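Local coordinates for apical membrane antigen 1-like protein, soluble form (Toxoplasma gondii, PDB 3ZLE) that may take part in host-cell invasion by the sporozoite, as a paralogue of the apical membrane antigen that works at the moving junction, at residues Y43-G48 with S142-P147; A133-T138 with D284-H289. All blocks are in the same frame, centred on the assembly; numbering follows the deposited sequence.

Contact 1 of 2, residues Y43-G48 with S142-P147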
loop_
_atom_site.group_PDB
_atom_site.type_symbol
_atom_site.label_atom_id
_atom_site.label_comp_id
_atom_site.label_asym_id
_atom_site.label_seq_id
_atom_site.Cartn_x
_atom_site.Cartn_y
_atom_site.Cartn_z
ATOM N N TYR A 43 -2.063 -20.938 -8.524
ATOM C CA TYR A 43 -1.626 -20.179 -7.334
ATOM C C TYR A 43 -2.107 -18.737 -7.281
ATOM O O TYR A 43 -2.142 -18.050 -8.311
ATOM C CB TYR A 43 -0.126 -20.213 -7.193
ATOM C CG TYR A 43 0.433 -21.582 -7.117
ATOM C CD1 TYR A 43 0.593 -22.232 -5.881
ATOM C CD2 TYR A 43 0.876 -22.220 -8.265
ATOM C CE1 TYR A 43 1.182 -23.487 -5.807
ATOM C CE2 TYR A 43 1.426 -23.494 -8.214
ATOM C CZ TYR A 43 1.568 -24.131 -6.991
ATOM O OH TYR A 43 2.151 -25.381 -6.962
ATOM N N ARG A 44 -2.365 -18.252 -6.062
ATOM C CA ARG A 44 -2.641 -16.817 -5.850
ATOM C C ARG A 44 -1.400 -15.955 -6.143
ATOM O O ARG A 44 -0.267 -16.332 -5.819
ATOM C CB ARG A 44 -3.147 -16.587 -4.427
ATOM C CG ARG A 44 -4.039 -17.707 -3.968
ATOM C CD ARG A 44 -5.086 -17.247 -2.968
ATOM N NE ARG A 44 -5.689 -15.989 -3.359
ATOM C CZ ARG A 44 -6.298 -15.167 -2.506
ATOM N NH1 ARG A 44 -6.407 -15.495 -1.222
ATOM N NH2 ARG A 44 -6.894 -14.084 -2.956
ATOM N N GLU A 45 -1.600 -14.889 -6.902
ATOM C CA GLU A 45 -0.480 -14.126 -7.452
ATOM C C GLU A 45 -0.700 -12.657 -7.067
ATOM O O GLU A 45 -1.868 -12.199 -7.008
ATOM C CB GLU A 45 -0.444 -14.331 -8.974
ATOM C CG GLU A 45 0.643 -13.592 -9.715
ATOM C CD GLU A 45 0.610 -13.881 -11.210
ATOM O OE1 GLU A 45 -0.462 -13.686 -11.814
ATOM O OE2 GLU A 45 1.647 -14.316 -11.780
ATOM N N VAL A 46 0.367 -11.982 -6.617
ATOM C CA VAL A 46 0.255 -10.561 -6.167
ATOM C C VAL A 46 -0.076 -9.731 -7.371
ATOM O O VAL A 46 0.599 -9.830 -8.386
ATOM C CB VAL A 46 1.593 -10.025 -5.547
ATOM C CG1 VAL A 46 1.410 -8.623 -4.925
ATOM C CG2 VAL A 46 2.114 -10.985 -4.484
ATOM N N GLY A 47 -1.076 -8.850 -7.261
ATOM C CA GLY A 47 -1.670 -8.263 -8.456
ATOM C C GLY A 47 -1.928 -6.762 -8.548
ATOM O O GLY A 47 -2.232 -6.273 -9.613
ATOM N N GLY A 48 -1.778 -6.021 -7.452
ATOM C CA GLY A 48 -2.140 -4.595 -7.456
ATOM C C GLY A 48 -1.268 -3.765 -8.370
ATOM O O GLY A 48 -0.075 -4.049 -8.531
ATOM N N SER A 142 7.801 -21.588 -14.688
ATOM C CA SER A 142 6.380 -21.235 -14.522
ATOM C C SER A 142 6.152 -19.852 -15.150
ATOM O O SER A 142 7.118 -19.131 -15.375
ATOM C CB SER A 142 6.052 -21.187 -13.016
ATOM O OG SER A 142 4.836 -20.519 -12.751
ATOM N N THR A 143 4.887 -19.482 -15.417
ATOM C CA THR A 143 4.538 -18.096 -15.863
ATOM C C THR A 143 4.140 -17.173 -14.683
ATOM O O THR A 143 3.720 -16.014 -14.889
ATOM C CB THR A 143 3.362 -18.095 -16.875
ATOM O OG1 THR A 143 2.133 -18.387 -16.191
ATOM C CG2 THR A 143 3.594 -19.135 -17.998
ATOM N N TYR A 144 4.108 -17.752 -13.488
ATOM C CA TYR A 144 3.896 -17.001 -12.241
ATOM C C TYR A 144 4.803 -15.775 -12.192
ATOM O O TYR A 144 5.982 -15.868 -12.514
ATOM C CB TYR A 144 4.221 -17.906 -11.045
ATOM C CG TYR A 144 3.690 -17.402 -9.723
ATOM C CD1 TYR A 144 2.398 -17.676 -9.335
ATOM C CD2 TYR A 144 4.519 -16.720 -8.823
ATOM C CE1 TYR A 144 1.905 -17.241 -8.121
ATOM C CE2 TYR A 144 4.024 -16.249 -7.634
ATOM C CZ TYR A 144 2.708 -16.516 -7.275
ATOM O OH TYR A 144 2.194 -16.078 -6.056
ATOM N N LYS A 145 4.276 -14.645 -11.728
ATOM C CA LYS A 145 5.122 -13.461 -11.476
ATOM C C LYS A 145 5.356 -13.188 -9.984
ATOM O O LYS A 145 4.417 -12.868 -9.249
ATOM C CB LYS A 145 4.507 -12.228 -12.116
ATOM C CG LYS A 145 4.163 -12.384 -13.580
ATOM C CD LYS A 145 5.382 -12.175 -14.426
ATOM C CE LYS A 145 4.958 -11.884 -15.861
ATOM N NZ LYS A 145 6.030 -12.341 -16.767
ATOM N N TYR A 146 6.632 -13.146 -9.597
ATOM C CA TYR A 146 7.063 -12.692 -8.264
ATOM C C TYR A 146 6.735 -11.228 -7.969
ATOM O O TYR A 146 6.672 -10.404 -8.889
ATOM C CB TYR A 146 8.570 -12.875 -8.122
ATOM C CG TYR A 146 9.050 -14.301 -8.293
ATOM C CD1 TYR A 146 8.537 -15.352 -7.504
ATOM C CD2 TYR A 146 10.071 -14.600 -9.197
ATOM C CE1 TYR A 146 9.097 -16.646 -7.571
ATOM C CE2 TYR A 146 10.620 -15.882 -9.270
ATOM C CZ TYR A 146 10.125 -16.906 -8.487
ATOM O OH TYR A 146 10.656 -18.213 -8.643
ATOM N N PRO A 147 6.485 -10.897 -6.691
ATOM C CA PRO A 147 6.413 -9.496 -6.270
ATOM C C PRO A 147 7.817 -8.968 -5.981
ATOM O O PRO A 147 8.755 -9.757 -5.859
ATOM C CB PRO A 147 5.642 -9.576 -4.939
ATOM C CG PRO A 147 6.029 -10.908 -4.382
ATOM C CD PRO A 147 6.111 -11.818 -5.592
HETATM O O HOH W 1 3.431 -10.123 -8.815
HETATM O O HOH W 2 3.043 -13.186 -6.980
#
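Glu45 OE2 accepts the backbone N-H of Lys145 at 2.7 Å, nearly straight (N-H...O 160°), through its anti lone pair, the one turned away from OE1. Glutamate suits the place because its extended chain, with CG anti to the backbone N (chi1 179°), is long enough to carry the carboxylate past the Tyr144 ring; OE1 is held by Thr40. The phenol answers in the other direction: Tyr144 OH donates to Arg44 O, which lies at the ring edge in the ring plane, at a very short 2.5 Å. The same hydroxyl is also hydrogen-bonded to Ser163 OG. A water runs from Val46 N to Lys145 O. Strand 43-45, half of a two-stranded antiparallel hairpin with 38-40, is thus tied to the loop that leads into strand 148-151 of the five-stranded sheet. An ST turn shapes that loop, Tyr144 N donating to Ser142 OG at 3.0 Å. Tyrosine suits its place by joining that far-reaching hydroxyl to a flat face, over which Glu45 CG lies toward the rim, while Tyr43 CB meets Tyr144 CE1 at 3.7 Å. Val46 CG2 packs against Pro147 CB at 3.8 Å, two compact apolar side chains crossing at about a right angle beside Tyr201.

Contact 2 of 2, residues A133-T138 with D284-H289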
loop_
_atom_site.group_PDB
_atom_site.type_symbol
_atom_site.label_atom_id
_atom_site.label_comp_id
_atom_site.label_asym_id
_atom_site.label_seq_id
_atom_site.Cartn_x
_atom_site.Cartn_y
_atom_site.Cartn_z
ATOM N N ALA A 133 9.936 -17.265 -13.209
ATOM C CA ALA A 133 9.698 -17.990 -11.977
ATOM C C ALA A 133 9.903 -19.480 -12.169
ATOM O O ALA A 133 9.817 -20.003 -13.288
ATOM C CB ALA A 133 8.290 -17.732 -11.492
ATOM N N VAL A 134 10.097 -20.166 -11.053
ATOM C CA VAL A 134 10.303 -21.589 -11.045
ATOM C C VAL A 134 9.410 -22.164 -9.945
ATOM O O VAL A 134 9.381 -21.647 -8.839
ATOM C CB VAL A 134 11.772 -21.919 -10.721
ATOM C CG1 VAL A 134 11.887 -23.319 -10.152
ATOM C CG2 VAL A 134 12.662 -21.774 -11.958
ATOM N N ASN A 135 8.632 -23.188 -10.256
ATOM C CA ASN A 135 7.766 -23.756 -9.242
ATOM C C ASN A 135 8.598 -24.267 -8.064
ATOM O O ASN A 135 9.611 -24.919 -8.262
ATOM C CB ASN A 135 6.895 -24.859 -9.824
ATOM C CG ASN A 135 5.779 -25.273 -8.889
ATOM O OD1 ASN A 135 6.013 -25.954 -7.895
ATOM N ND2 ASN A 135 4.556 -24.893 -9.219
ATOM N N PRO A 136 8.232 -23.867 -6.836
ATOM C CA PRO A 136 9.051 -24.212 -5.675
ATOM C C PRO A 136 8.835 -25.660 -5.210
ATOM O O PRO A 136 9.614 -26.168 -4.402
ATOM C CB PRO A 136 8.585 -23.215 -4.596
ATOM C CG PRO A 136 7.411 -22.479 -5.171
ATOM C CD PRO A 136 7.002 -23.170 -6.441
ATOM N N SER A 137 7.807 -26.323 -5.745
ATOM C CA SER A 137 7.670 -27.785 -5.630
ATOM C C SER A 137 8.227 -28.530 -6.847
ATOM O O SER A 137 9.331 -29.075 -6.801
ATOM C CB SER A 137 6.208 -28.178 -5.407
ATOM O OG SER A 137 5.827 -27.932 -4.066
ATOM N N THR A 138 7.474 -28.520 -7.947
ATOM C CA THR A 138 7.828 -29.310 -9.125
ATOM C C THR A 138 9.208 -28.967 -9.638
ATOM O O THR A 138 9.812 -29.753 -10.363
ATOM C CB THR A 138 6.802 -29.160 -10.266
ATOM O OG1 THR A 138 7.038 -27.939 -10.983
ATOM C CG2 THR A 138 5.388 -29.167 -9.717
ATOM N N ASP A 284 6.170 -24.254 0.476
ATOM C CA ASP A 284 4.952 -23.678 -0.033
ATOM C C ASP A 284 5.051 -22.148 -0.108
ATOM O O ASP A 284 4.406 -21.436 0.646
ATOM C CB ASP A 284 3.772 -24.118 0.846
ATOM C CG ASP A 284 3.448 -25.604 0.683
ATOM O OD1 ASP A 284 3.902 -26.208 -0.317
ATOM O OD2 ASP A 284 2.693 -26.146 1.515
ATOM N N PHE A 285 5.834 -21.667 -1.071
ATOM C CA PHE A 285 6.115 -20.256 -1.207
ATOM C C PHE A 285 4.930 -19.469 -1.723
ATOM O O PHE A 285 4.914 -18.269 -1.607
ATOM C CB PHE A 285 7.339 -20.032 -2.101
ATOM C CG PHE A 285 8.636 -20.535 -1.509
ATOM C CD1 PHE A 285 8.676 -21.067 -0.220
ATOM C CD2 PHE A 285 9.795 -20.543 -2.264
ATOM C CE1 PHE A 285 9.847 -21.592 0.291
ATOM C CE2 PHE A 285 10.986 -21.015 -1.732
ATOM C CZ PHE A 285 11.013 -21.545 -0.450
ATOM N N TRP A 286 4.001 -20.135 -2.420
ATOM C CA TRP A 286 2.875 -19.431 -3.036
ATOM C C TRP A 286 1.542 -19.989 -2.528
ATOM O O TRP A 286 1.337 -21.187 -2.528
ATOM C CB TRP A 286 2.933 -19.499 -4.590
ATOM C CG TRP A 286 4.326 -19.276 -5.262
ATOM C CD1 TRP A 286 5.386 -18.606 -4.748
ATOM C CD2 TRP A 286 4.715 -19.674 -6.600
ATOM N NE1 TRP A 286 6.448 -18.605 -5.649
ATOM C CE2 TRP A 286 6.079 -19.313 -6.762
ATOM C CE3 TRP A 286 4.098 -20.439 -7.600
ATOM C CZ2 TRP A 286 6.805 -19.617 -7.911
ATOM C CZ3 TRP A 286 4.818 -20.729 -8.770
ATOM C CH2 TRP A 286 6.163 -20.301 -8.917
ATOM N N PRO A 287 0.600 -19.103 -2.168
ATOM C CA PRO A 287 -0.696 -19.524 -1.667
ATOM C C PRO A 287 -1.482 -20.232 -2.753
ATOM O O PRO A 287 -1.609 -19.704 -3.861
ATOM C CB PRO A 287 -1.376 -18.194 -1.303
ATOM C CG PRO A 287 -0.236 -17.279 -0.997
ATOM C CD PRO A 287 0.828 -17.660 -1.970
ATOM N N VAL A 288 -2.037 -21.403 -2.445
ATOM C CA VAL A 288 -2.814 -22.086 -3.474
ATOM C C VAL A 288 -4.169 -21.426 -3.700
ATOM O O VAL A 288 -4.783 -20.892 -2.764
ATOM C CB VAL A 288 -2.848 -23.663 -3.355
ATOM C CG1 VAL A 288 -2.077 -24.182 -2.151
ATOM C CG2 VAL A 288 -4.263 -24.226 -3.451
ATOM N N HIS A 289 -4.531 -21.287 -4.966
ATOM C CA HIS A 289 -5.752 -20.596 -5.336
ATOM C C HIS A 289 -6.950 -21.546 -5.245
ATOM O O HIS A 289 -6.974 -22.596 -5.893
ATOM C CB HIS A 289 -5.655 -20.019 -6.748
ATOM C CG HIS A 289 -6.944 -19.434 -7.242
ATOM N ND1 HIS A 289 -7.624 -18.451 -6.556
ATOM C CD2 HIS A 289 -7.731 -19.770 -8.292
ATOM C CE1 HIS A 289 -8.750 -18.172 -7.188
ATOM N NE2 HIS A 289 -8.843 -18.965 -8.239
#
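Trp286 and Phe285 both set CG anti to their own carbonyl carbon, beside the backbone N (chi1 -43° and -67°), and from these neighbouring positions both rings meet Pro136. The pyrrolidine lies over one face of the indole: CD sits 3.8 Å from the centroid of the Trp286 six-membered ring, only 7° off its normal, a CH-pi contact, and CG is 3.8 Å from Trp286 CE2. Proline suits this place because its ring is compact and rigid and offers CD, whose C-H bonds are polarised by the adjacent N, to the electron-rich face. CB of Pro136 turns instead to Phe285 CD2, at 3.7 Å, as the two side chains slide past each other. The contact joins two irregular loops, one between helix 120-129 and strand 148-151, the other before strand 303-308. Asn135 folds the first of them: its CG is anti to the backbone N, and OD1 accepts Ser137 N at 2.8 Å, an Asx turn, and, less certainly because Thr138 is poorly ordered, Thr138 N at 3.0 Å, the donors coming from opposite faces of the amide plane. Ahead of the proline in the chain, Val134 O approaches Trp286 CZ2 at 3.4 Å, and Ala133, small enough to fit beside the indole, brings CB to 4.2 Å from Trp286 CH2. The indole NE1 is bonded to Ser161 O.

In the fold
Contacts 1 and 2, their centres 10 Å apart, form one continuous patch in which their segments alternate along the chain. Backbone bonds probably join them twice: Arg44 N lies 2.7 Å from Pro287 O, and Ser142 N lies 2.9 Å from Ala133 O. Side chains bridge them too. Trp286 of contact 2 stacks on the Tyr144 ring of contact 1 and meets Tyr43 edge-to-face, so a single indole serves both. Tyr146 OH bonds to Val134 N. The bound N-acetylglucosamine is nearer contact 2, about 7 Å from the Val134 side chain and about 12 Å from that of Tyr43. All four segments belong to the AMA1 family region of the ectodomain.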